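Local coordinates for DUF724 domain-containing protein 6-like (Raphanus sativus, PDB 5ZWX) that binds histone H3 tails carrying the H3K9me2 mark through paired Agenet domains and probably links this mark to DNA methylation in heterochromatin, at residues L58-D61 / R65-L68; Q76-A81 / G148-P153; E86-R91 / L139-E144. All coordinates share one frame; numbering follows the deposited sequence.

Interaction 1 of 3, residues L58-D61 / R65-L68; sequences LFFD and RKRL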
loop_
_atom_site.group_PDB
_atom_site.type_symbol
_atom_site.label_atom_id
_atom_site.label_comp_id
_atom_site.label_asym_id
_atom_site.label_seq_id
_atom_site.Cartn_x
_atom_site.Cartn_y
_atom_site.Cartn_z
ATOM N N LEU A 58 -8.158 2.065 -8.099
ATOM C CA LEU A 58 -7.729 2.862 -9.249
ATOM C C LEU A 58 -8.348 2.282 -10.503
ATOM O O LEU A 58 -8.422 1.060 -10.659
ATOM C CB LEU A 58 -6.198 2.885 -9.390
ATOM C CG LEU A 58 -5.352 3.531 -8.290
ATOM C CD1 LEU A 58 -3.883 3.506 -8.699
ATOM C CD2 LEU A 58 -5.823 4.946 -8.009
ATOM N N PHE A 59 -8.755 3.163 -11.406
ATOM C CA PHE A 59 -9.481 2.807 -12.620
ATOM C C PHE A 59 -8.747 3.342 -13.851
ATOM O O PHE A 59 -7.968 4.297 -13.754
ATOM C CB PHE A 59 -10.920 3.359 -12.549
ATOM C CG PHE A 59 -11.731 2.747 -11.447
ATOM C CD1 PHE A 59 -11.530 3.123 -10.122
ATOM C CD2 PHE A 59 -12.659 1.762 -11.723
ATOM C CE1 PHE A 59 -12.248 2.528 -9.102
ATOM C CE2 PHE A 59 -13.389 1.167 -10.704
ATOM C CZ PHE A 59 -13.177 1.543 -9.399
ATOM N N PHE A 60 -8.988 2.720 -15.000
ATOM C CA PHE A 60 -8.408 3.174 -16.262
ATOM C C PHE A 60 -8.941 4.541 -16.618
ATOM O O PHE A 60 -8.207 5.410 -17.085
ATOM C CB PHE A 60 -8.712 2.188 -17.397
ATOM C CG PHE A 60 -7.613 1.192 -17.644
ATOM C CD1 PHE A 60 -6.473 1.555 -18.348
ATOM C CD2 PHE A 60 -7.720 -0.116 -17.177
ATOM C CE1 PHE A 60 -5.453 0.631 -18.575
ATOM C CE2 PHE A 60 -6.705 -1.044 -17.402
ATOM C CZ PHE A 60 -5.573 -0.668 -18.100
ATOM N N ASP A 61 -10.230 4.716 -16.346
ATOM C CA ASP A 61 -11.013 5.877 -16.749
ATOM C C ASP A 61 -11.648 6.575 -15.551
ATOM O O ASP A 61 -12.042 5.920 -14.589
ATOM C CB ASP A 61 -12.107 5.425 -17.710
ATOM C CG ASP A 61 -12.960 4.308 -17.118
ATOM O OD1 ASP A 61 -14.200 4.426 -17.110
ATOM O OD2 ASP A 61 -12.384 3.307 -16.636
ATOM N N ARG A 65 -15.454 2.710 -15.291
ATOM C CA ARG A 65 -15.964 1.497 -15.919
ATOM C C ARG A 65 -15.046 0.281 -15.716
ATOM O O ARG A 65 -15.531 -0.832 -15.506
ATOM C CB ARG A 65 -16.205 1.738 -17.415
ATOM C CG ARG A 65 -17.241 2.831 -17.712
ATOM C CD ARG A 65 -17.055 3.439 -19.105
ATOM N NE ARG A 65 -16.014 4.468 -19.140
ATOM C CZ ARG A 65 -15.301 4.773 -20.222
ATOM N NH1 ARG A 65 -15.512 4.124 -21.359
ATOM N NH2 ARG A 65 -14.371 5.717 -20.168
ATOM N N LYS A 66 -13.731 0.494 -15.760
ATOM C CA LYS A 66 -12.763 -0.608 -15.703
ATOM C C LYS A 66 -11.663 -0.383 -14.664
ATOM O O LYS A 66 -10.935 0.607 -14.728
ATOM C CB LYS A 66 -12.121 -0.819 -17.081
ATOM C CG LYS A 66 -12.139 0.419 -17.981
ATOM C CD LYS A 66 -11.361 0.200 -19.277
ATOM C CE LYS A 66 -11.211 1.502 -20.066
ATOM N NZ LYS A 66 -12.406 1.797 -20.903
ATOM N N ARG A 67 -11.531 -1.299 -13.710
ATOM C CA ARG A 67 -10.444 -1.193 -12.749
ATOM C C ARG A 67 -9.109 -1.294 -13.472
ATOM O O ARG A 67 -8.976 -2.031 -14.448
ATOM C CB ARG A 67 -10.565 -2.260 -11.667
ATOM C CG ARG A 67 -11.736 -2.018 -10.751
ATOM C CD ARG A 67 -11.765 -2.976 -9.583
ATOM N NE ARG A 67 -12.817 -2.604 -8.644
ATOM C CZ ARG A 67 -13.136 -3.291 -7.553
ATOM N NH1 ARG A 67 -12.483 -4.408 -7.247
ATOM N NH2 ARG A 67 -14.115 -2.858 -6.767
ATOM N N LEU A 68 -8.136 -0.519 -13.018
ATOM C CA LEU A 68 -6.837 -0.477 -13.669
ATOM C C LEU A 68 -6.139 -1.834 -13.540
ATOM O O LEU A 68 -6.141 -2.437 -12.471
ATOM C CB LEU A 68 -5.966 0.622 -13.055
ATOM C CG LEU A 68 -4.542 0.718 -13.602
ATOM C CD1 LEU A 68 -4.575 1.046 -15.088
ATOM C CD2 LEU A 68 -3.702 1.730 -12.826
#
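D61 and R65 meet across a short turn, where a single carboxylate grips two successive backbone amides. OD1 of D61 accepts the backbone N of R65 at 2.8 Å on its syn side. The same oxygen makes a salt bridge to R65 NE at 2.7 Å, a weak hydrogen bond, its N-H well off line; the guanidinium plane stands 87° to the carboxylate. OD2 of D61 uses its syn lone pair for the backbone N of K66, at 3.2 Å. Aspartate suits this place because a short side chain, with CG set between its own backbone N and carbonyl carbon (chi1 54°), can offer both oxygens to the turn. With an alanine here, the amides of R65 and K66 would probably lose the carboxylate that holds them, and R65 NE its salt-bridge partner, and the turn would be freer to flex.

The turn joins two strands of an antiparallel hairpin in an Agenet domain, a member of the SH3 clan. F60 N donates to K66 O at 2.9 Å, nearly straight on to the carbonyl, and L68 N donates to L58 O over the same length, 2.9 Å. Between these bonds F59 and R67 form a non-hydrogen-bonded pair; their side chains run the same way, and R67 CG lies 3.6 Å from F59 CE2. F60 receives L68 CD1 over the middle of one ring face, a CH-pi contact 3.5 Å from the ring centroid; a branched leucine can lay one methyl there.

Farther out, R65 has a second anionic partner, E63, which forms a salt bridge with its NH2, and L68 is hydrogen-bonded through its backbone to Y55 on strand 51-55. The bound peptide reaches this hairpin too: the backbone of F59 hydrogen-bonds to it, while L58 and L68 each pack against a basic side chain of the peptide.

Interaction 2 of 3, residues Q76-A81 / G148-P153; sequences QLRPPA and GAWRPP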
loop_
_atom_site.group_PDB
_atom_site.type_symbol
_atom_site.label_atom_id
_atom_site.label_comp_id
_atom_site.label_asym_id
_atom_site.label_seq_id
_atom_site.Cartn_x
_atom_site.Cartn_y
_atom_site.Cartn_z
ATOM N N GLN A 76 7.343 -5.617 -6.510
ATOM C CA GLN A 76 6.402 -4.503 -6.255
ATOM C C GLN A 76 5.235 -4.932 -5.356
ATOM O O GLN A 76 4.448 -4.101 -4.919
ATOM C CB GLN A 76 5.853 -3.957 -7.562
ATOM C CG GLN A 76 6.866 -3.212 -8.364
ATOM C CD GLN A 76 6.282 -2.681 -9.659
ATOM O OE1 GLN A 76 6.574 -3.203 -10.722
ATOM N NE2 GLN A 76 5.429 -1.661 -9.570
ATOM N N LEU A 77 5.136 -6.230 -5.065
ATOM C CA LEU A 77 3.952 -6.749 -4.379
ATOM C C LEU A 77 4.273 -7.235 -2.976
ATOM O O LEU A 77 5.375 -7.729 -2.735
ATOM C CB LEU A 77 3.340 -7.913 -5.173
ATOM C CG LEU A 77 2.952 -7.561 -6.613
ATOM C CD1 LEU A 77 2.345 -8.756 -7.360
ATOM C CD2 LEU A 77 1.982 -6.363 -6.601
ATOM N N ARG A 78 3.311 -7.090 -2.069
ATOM C CA ARG A 78 3.407 -7.741 -0.762
ATOM C C ARG A 78 2.020 -8.170 -0.327
ATOM O O ARG A 78 1.045 -7.788 -0.963
ATOM C CB ARG A 78 4.061 -6.826 0.260
ATOM C CG ARG A 78 3.150 -5.602 0.643
ATOM C CD ARG A 78 3.900 -4.624 1.538
ATOM N NE ARG A 78 2.928 -3.764 2.260
ATOM C CZ ARG A 78 3.250 -2.978 3.290
ATOM N NH1 ARG A 78 4.511 -2.909 3.708
ATOM N NH2 ARG A 78 2.311 -2.267 3.904
ATOM N N PRO A 79 1.908 -9.026 0.716
ATOM C CA PRO A 79 0.559 -9.421 1.075
ATOM C C PRO A 79 -0.154 -8.237 1.744
ATOM O O PRO A 79 0.546 -7.303 2.117
ATOM C CB PRO A 79 0.771 -10.601 2.071
ATOM C CG PRO A 79 2.204 -10.967 1.954
ATOM C CD PRO A 79 2.915 -9.698 1.558
ATOM N N PRO A 80 -1.480 -8.302 1.895
ATOM C CA PRO A 80 -2.197 -7.325 2.726
ATOM C C PRO A 80 -1.549 -7.183 4.094
ATOM O O PRO A 80 -1.156 -8.164 4.697
ATOM C CB PRO A 80 -3.590 -7.936 2.870
ATOM C CG PRO A 80 -3.723 -8.846 1.715
ATOM C CD PRO A 80 -2.371 -9.404 1.485
ATOM N N ALA A 81 -1.429 -5.955 4.570
ATOM C CA ALA A 81 -0.872 -5.691 5.876
ATOM C C ALA A 81 -1.635 -6.502 6.934
ATOM O O ALA A 81 -2.836 -6.747 6.795
ATOM C CB ALA A 81 -0.943 -4.174 6.182
ATOM N N GLY A 148 10.031 -12.613 3.695
ATOM C CA GLY A 148 8.860 -13.451 3.829
ATOM C C GLY A 148 8.136 -13.313 5.143
ATOM O O GLY A 148 7.372 -14.203 5.505
ATOM N N ALA A 149 8.346 -12.203 5.857
ATOM C CA ALA A 149 7.660 -12.014 7.142
ATOM C C ALA A 149 7.524 -10.539 7.446
ATOM O O ALA A 149 8.235 -9.742 6.864
ATOM C CB ALA A 149 8.400 -12.724 8.275
ATOM N N TRP A 150 6.639 -10.176 8.369
ATOM C CA TRP A 150 6.391 -8.757 8.656
ATOM C C TRP A 150 7.336 -8.228 9.742
ATOM O O TRP A 150 7.741 -8.969 10.657
ATOM C CB TRP A 150 4.929 -8.548 9.077
ATOM C CG TRP A 150 3.950 -8.786 7.971
ATOM C CD1 TRP A 150 3.224 -9.910 7.742
ATOM C CD2 TRP A 150 3.614 -7.870 6.917
ATOM N NE1 TRP A 150 2.438 -9.756 6.621
ATOM C CE2 TRP A 150 2.660 -8.506 6.094
ATOM C CE3 TRP A 150 4.020 -6.571 6.599
ATOM C CZ2 TRP A 150 2.112 -7.893 4.965
ATOM C CZ3 TRP A 150 3.467 -5.951 5.475
ATOM C CH2 TRP A 150 2.525 -6.610 4.679
ATOM N N ARG A 151 7.691 -6.954 9.625
ATOM C CA ARG A 151 8.445 -6.231 10.644
ATOM C C ARG A 151 7.692 -4.973 11.027
ATOM O O ARG A 151 7.508 -4.101 10.180
ATOM C CB ARG A 151 9.833 -5.848 10.150
ATOM C CG ARG A 151 10.675 -7.016 9.712
ATOM C CD ARG A 151 12.067 -6.558 9.345
ATOM N NE ARG A 151 12.952 -7.701 9.141
ATOM C CZ ARG A 151 14.206 -7.609 8.716
ATOM N NH1 ARG A 151 14.725 -6.418 8.440
ATOM N NH2 ARG A 151 14.936 -8.707 8.560
ATOM N N PRO A 152 7.266 -4.871 12.298
ATOM C CA PRO A 152 7.394 -5.894 13.350
ATOM C C PRO A 152 6.511 -7.120 13.080
ATOM O O PRO A 152 5.513 -6.991 12.373
ATOM C CB PRO A 152 6.932 -5.162 14.617
ATOM C CG PRO A 152 7.009 -3.711 14.295
ATOM C CD PRO A 152 6.749 -3.596 12.825
ATOM N N PRO A 153 6.877 -8.295 13.617
ATOM C CA PRO A 153 6.147 -9.517 13.244
ATOM C C PRO A 153 4.729 -9.648 13.811
ATOM O O PRO A 153 4.284 -8.875 14.670
ATOM C CB PRO A 153 7.038 -10.641 13.797
ATOM C CG PRO A 153 7.825 -10.010 14.882
ATOM C CD PRO A 153 8.064 -8.594 14.438
#
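W150 drives the benzene end of its indole edge-first against R78, so that the two flat groups stand 79° apart. Its CZ3 lies 3.6 Å above the guanidinium plane of R78, over the centre, while R78 NH1 lies near the plane of the indole. The cation therefore meets the rim of this ring and not its pi face; R78 makes its cation-pi contact with W33. An extended chain from CG to NE, leaving the backbone with chi1 at 69°, lays the guanidinium out in front of the tryptophan. Its ends are held from outside: NH1 by the carbonyl of R143 and NH2 by a salt bridge to E21.

The extended P79-A81 segment beyond strand 77-78 runs past the same corner of the indole. P79 O sits at the edge of the ring, 3.3 Å from W150 CZ2, and P80 O approaches that carbon obliquely, also at 3.3 Å. P79 CD touches W150 CZ2 at 3.9 Å, and A81 CA lies 3.7 Å from W150 CH2. Prolines suit this extended run, being stiff and presenting carbonyls without an amide N-H. Tryptophan is long enough to span from strand 149-151 to the segment just after strand 77-78, and W145 packs edge-to-face with it.

With no conventional hydrogen bond between the segments, cohesion probably comes mainly from van der Waals packing, helped by the slightly positive C-H rim near the two proline carbonyl oxygens.

Interaction 3 of 3, residues E86-R91 / L139-E144; sequences EREKRR and LRFHRE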
loop_
_atom_site.group_PDB
_atom_site.type_symbol
_atom_site.label_atom_id
_atom_site.label_comp_id
_atom_site.label_asym_id
_atom_site.label_seq_id
_atom_site.Cartn_x
_atom_site.Cartn_y
_atom_site.Cartn_z
ATOM N N GLU A 86 -5.085 -6.525 18.911
ATOM C CA GLU A 86 -5.880 -6.051 20.022
ATOM C C GLU A 86 -5.045 -5.038 20.834
ATOM O O GLU A 86 -5.558 -4.030 21.390
ATOM C CB GLU A 86 -6.406 -7.259 20.830
ATOM C CG GLU A 86 -5.383 -8.144 21.502
ATOM C CD GLU A 86 -4.530 -9.036 20.614
ATOM O OE1 GLU A 86 -4.687 -8.984 19.384
ATOM O OE2 GLU A 86 -3.666 -9.765 21.165
ATOM N N ARG A 87 -3.740 -5.277 20.888
ATOM C CA ARG A 87 -2.863 -4.290 21.510
ATOM C C ARG A 87 -2.805 -3.085 20.557
ATOM O O ARG A 87 -2.874 -1.936 21.003
ATOM C CB ARG A 87 -1.444 -4.835 21.827
ATOM C CG ARG A 87 -1.271 -6.370 22.014
ATOM C CD ARG A 87 -2.436 -7.095 22.743
ATOM N NE ARG A 87 -2.439 -7.023 24.200
ATOM C CZ ARG A 87 -3.537 -7.226 24.931
ATOM N NH1 ARG A 87 -4.698 -7.468 24.327
ATOM N NH2 ARG A 87 -3.505 -7.164 26.262
ATOM N N GLU A 88 -2.727 -3.349 19.250
ATOM C CA GLU A 88 -2.651 -2.270 18.263
ATOM C C GLU A 88 -3.903 -1.399 18.252
ATOM O O GLU A 88 -3.815 -0.208 17.950
ATOM C CB GLU A 88 -2.384 -2.811 16.852
ATOM C CG GLU A 88 -1.011 -2.411 16.324
ATOM C CD GLU A 88 -0.825 -2.651 14.837
ATOM O OE1 GLU A 88 -1.826 -2.667 14.091
ATOM O OE2 GLU A 88 0.339 -2.821 14.408
ATOM N N LYS A 89 -5.066 -1.958 18.579
ATOM C CA LYS A 89 -6.191 -1.060 18.809
ATOM C C LYS A 89 -5.996 -0.342 20.138
ATOM O O LYS A 89 -6.441 0.795 20.278
ATOM C CB LYS A 89 -7.570 -1.753 18.767
ATOM C CG LYS A 89 -7.797 -3.041 19.539
ATOM C CD LYS A 89 -8.834 -3.908 18.804
ATOM C CE LYS A 89 -9.098 -5.244 19.479
ATOM N NZ LYS A 89 -9.063 -5.164 20.975
ATOM N N ARG A 90 -5.322 -0.959 21.113
ATOM C CA ARG A 90 -5.062 -0.202 22.360
ATOM C C ARG A 90 -3.885 0.791 22.269
ATOM O O ARG A 90 -3.752 1.670 23.122
ATOM C CB ARG A 90 -4.825 -1.145 23.548
ATOM C CG ARG A 90 -6.087 -1.829 24.040
ATOM C CD ARG A 90 -5.985 -2.296 25.490
ATOM N NE ARG A 90 -4.623 -2.297 26.022
ATOM C CZ ARG A 90 -4.122 -3.267 26.782
ATOM N NH1 ARG A 90 -2.877 -3.188 27.236
ATOM N NH2 ARG A 90 -4.868 -4.320 27.092
ATOM N N ARG A 91 -3.043 0.663 21.246
ATOM C CA ARG A 91 -1.899 1.566 21.072
ATOM C C ARG A 91 -2.321 2.990 20.730
ATOM O O ARG A 91 -3.066 3.210 19.774
ATOM C CB ARG A 91 -0.964 1.056 19.973
ATOM C CG ARG A 91 0.402 0.613 20.458
ATOM C CD ARG A 91 1.288 1.777 20.897
ATOM N NE ARG A 91 2.544 1.267 21.448
ATOM C CZ ARG A 91 3.626 2.000 21.698
ATOM N NH1 ARG A 91 3.617 3.302 21.473
ATOM N NH2 ARG A 91 4.714 1.420 22.199
ATOM N N LEU A 139 -5.293 6.353 9.763
ATOM C CA LEU A 139 -3.891 5.926 9.832
ATOM C C LEU A 139 -3.782 4.449 10.188
ATOM O O LEU A 139 -4.667 3.906 10.846
ATOM C CB LEU A 139 -3.123 6.721 10.874
ATOM C CG LEU A 139 -3.190 8.252 10.777
ATOM C CD1 LEU A 139 -2.411 8.758 11.952
ATOM C CD2 LEU A 139 -2.554 8.704 9.464
ATOM N N ARG A 140 -2.691 3.821 9.752
ATOM C CA ARG A 140 -2.326 2.501 10.275
ATOM C C ARG A 140 -0.834 2.497 10.657
ATOM O O ARG A 140 -0.049 3.216 10.093
ATOM C CB ARG A 140 -2.634 1.412 9.237
ATOM C CG ARG A 140 -1.772 1.494 7.980
ATOM C CD ARG A 140 -2.167 0.408 6.907
ATOM N NE ARG A 140 -1.251 0.398 5.750
ATOM C CZ ARG A 140 -1.311 -0.477 4.737
ATOM N NH1 ARG A 140 -2.273 -1.406 4.693
ATOM N NH2 ARG A 140 -0.412 -0.417 3.749
ATOM N N PHE A 141 -0.424 1.659 11.595
ATOM C CA PHE A 141 0.992 1.602 11.918
ATOM C C PHE A 141 1.673 0.965 10.743
ATOM O O PHE A 141 1.135 0.024 10.165
ATOM C CB PHE A 141 1.236 0.829 13.228
ATOM C CG PHE A 141 0.798 1.593 14.426
ATOM C CD1 PHE A 141 1.550 2.660 14.878
ATOM C CD2 PHE A 141 -0.380 1.275 15.088
ATOM C CE1 PHE A 141 1.144 3.398 15.988
ATOM C CE2 PHE A 141 -0.783 1.988 16.198
ATOM C CZ PHE A 141 -0.022 3.059 16.648
ATOM N N HIS A 142 2.811 1.530 10.350
ATOM C CA HIS A 142 3.541 1.052 9.184
ATOM C C HIS A 142 4.222 -0.279 9.488
ATOM O O HIS A 142 4.749 -0.455 10.579
ATOM C CB HIS A 142 4.601 2.060 8.754
ATOM C CG HIS A 142 5.308 1.671 7.501
ATOM N ND1 HIS A 142 4.751 1.835 6.247
ATOM C CD2 HIS A 142 6.492 1.040 7.299
ATOM C CE1 HIS A 142 5.578 1.373 5.332
ATOM N NE2 HIS A 142 6.646 0.875 5.945
ATOM N N ARG A 143 4.200 -1.187 8.524
ATOM C CA ARG A 143 4.918 -2.464 8.638
ATOM C C ARG A 143 5.662 -2.741 7.351
ATOM O O ARG A 143 5.284 -2.212 6.294
ATOM C CB ARG A 143 3.959 -3.619 8.941
ATOM C CG ARG A 143 3.227 -3.511 10.268
ATOM C CD ARG A 143 3.238 -4.865 11.009
ATOM N NE ARG A 143 2.084 -4.975 11.897
ATOM C CZ ARG A 143 1.816 -6.018 12.673
ATOM N NH1 ARG A 143 2.622 -7.075 12.688
ATOM N NH2 ARG A 143 0.732 -5.999 13.435
ATOM N N GLU A 144 6.708 -3.585 7.412
ATOM C CA GLU A 144 7.459 -3.890 6.206
ATOM C C GLU A 144 7.421 -5.381 5.998
ATOM O O GLU A 144 7.407 -6.134 6.960
ATOM C CB GLU A 144 8.909 -3.400 6.285
ATOM C CG GLU A 144 9.085 -1.882 6.164
ATOM C CD GLU A 144 8.915 -1.330 4.740
ATOM O OE1 GLU A 144 8.916 -2.085 3.746
ATOM O OE2 GLU A 144 8.811 -0.111 4.610
HETATM O O HOH W 1 -2.298 -0.466 12.392
#
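E88 and F141 face each other with CA atoms 8.3 Å apart, where the short helix 86-90 lies beside strand 139-146. The contact joins the helix that follows strand 77-78 in the chain to a strand of the second beta module, paired antiparallel with strands 98-103 and 149-151.

E88 runs alongside the F141 ring, the two side chains pointing opposite ways, and E88 CG comes within 3.9 Å of F141 CD2. The ring is brought there with its CG beside the backbone N and anti to the carbonyl carbon (chi1 -72°). R91, just past the helix, adds its CB at 3.9 Å from F141 CE2, although its guanidinium swings off to the outside. Phenylalanine suits the spot because it offers a broad apolar surface to the aliphatic parts of both residues, and it also touches V93, D97 and R136.

Glutamate is long enough to pass the ring and still reach R143. E88 OE2 and R143 NH2 form a salt bridge at 3.3 Å, with a weak hydrogen bond whose N-H...O angle is only 132°; the carboxylate and guanidinium planes stand 70° apart. NH1 of R143 is taken up by the carbonyl of P152, which helps fix the guanidinium. The other carboxylate oxygen of E88 turns to solvent for its partner and reaches the strand backbone through it: a single water bridges the segments, donating to E88 OE1 at 2.8 Å and accepting from the backbone N of F141 at 2.9 Å.

In the fold
From the N terminus, interaction 1 comes first, closing a hairpin of only three intervening residues at the peptide-binding side of the first Agenet domain before the other contacts open. Strand 67-72 then leads to strand 77-78, where interaction 2 begins a closure of 66 residues that ends at strand 149-151. Within that span lies interaction 3, which joins helix 86-90 to strand 139-146. Interactions 2 and 3 touch, and strands 139-146 and 149-151 pair side by side. Together they tie strand 77-78, helix 86-90 and these two C-terminal strands together, whereas interaction 1 stands about 26 Å from interaction 2, centre to centre.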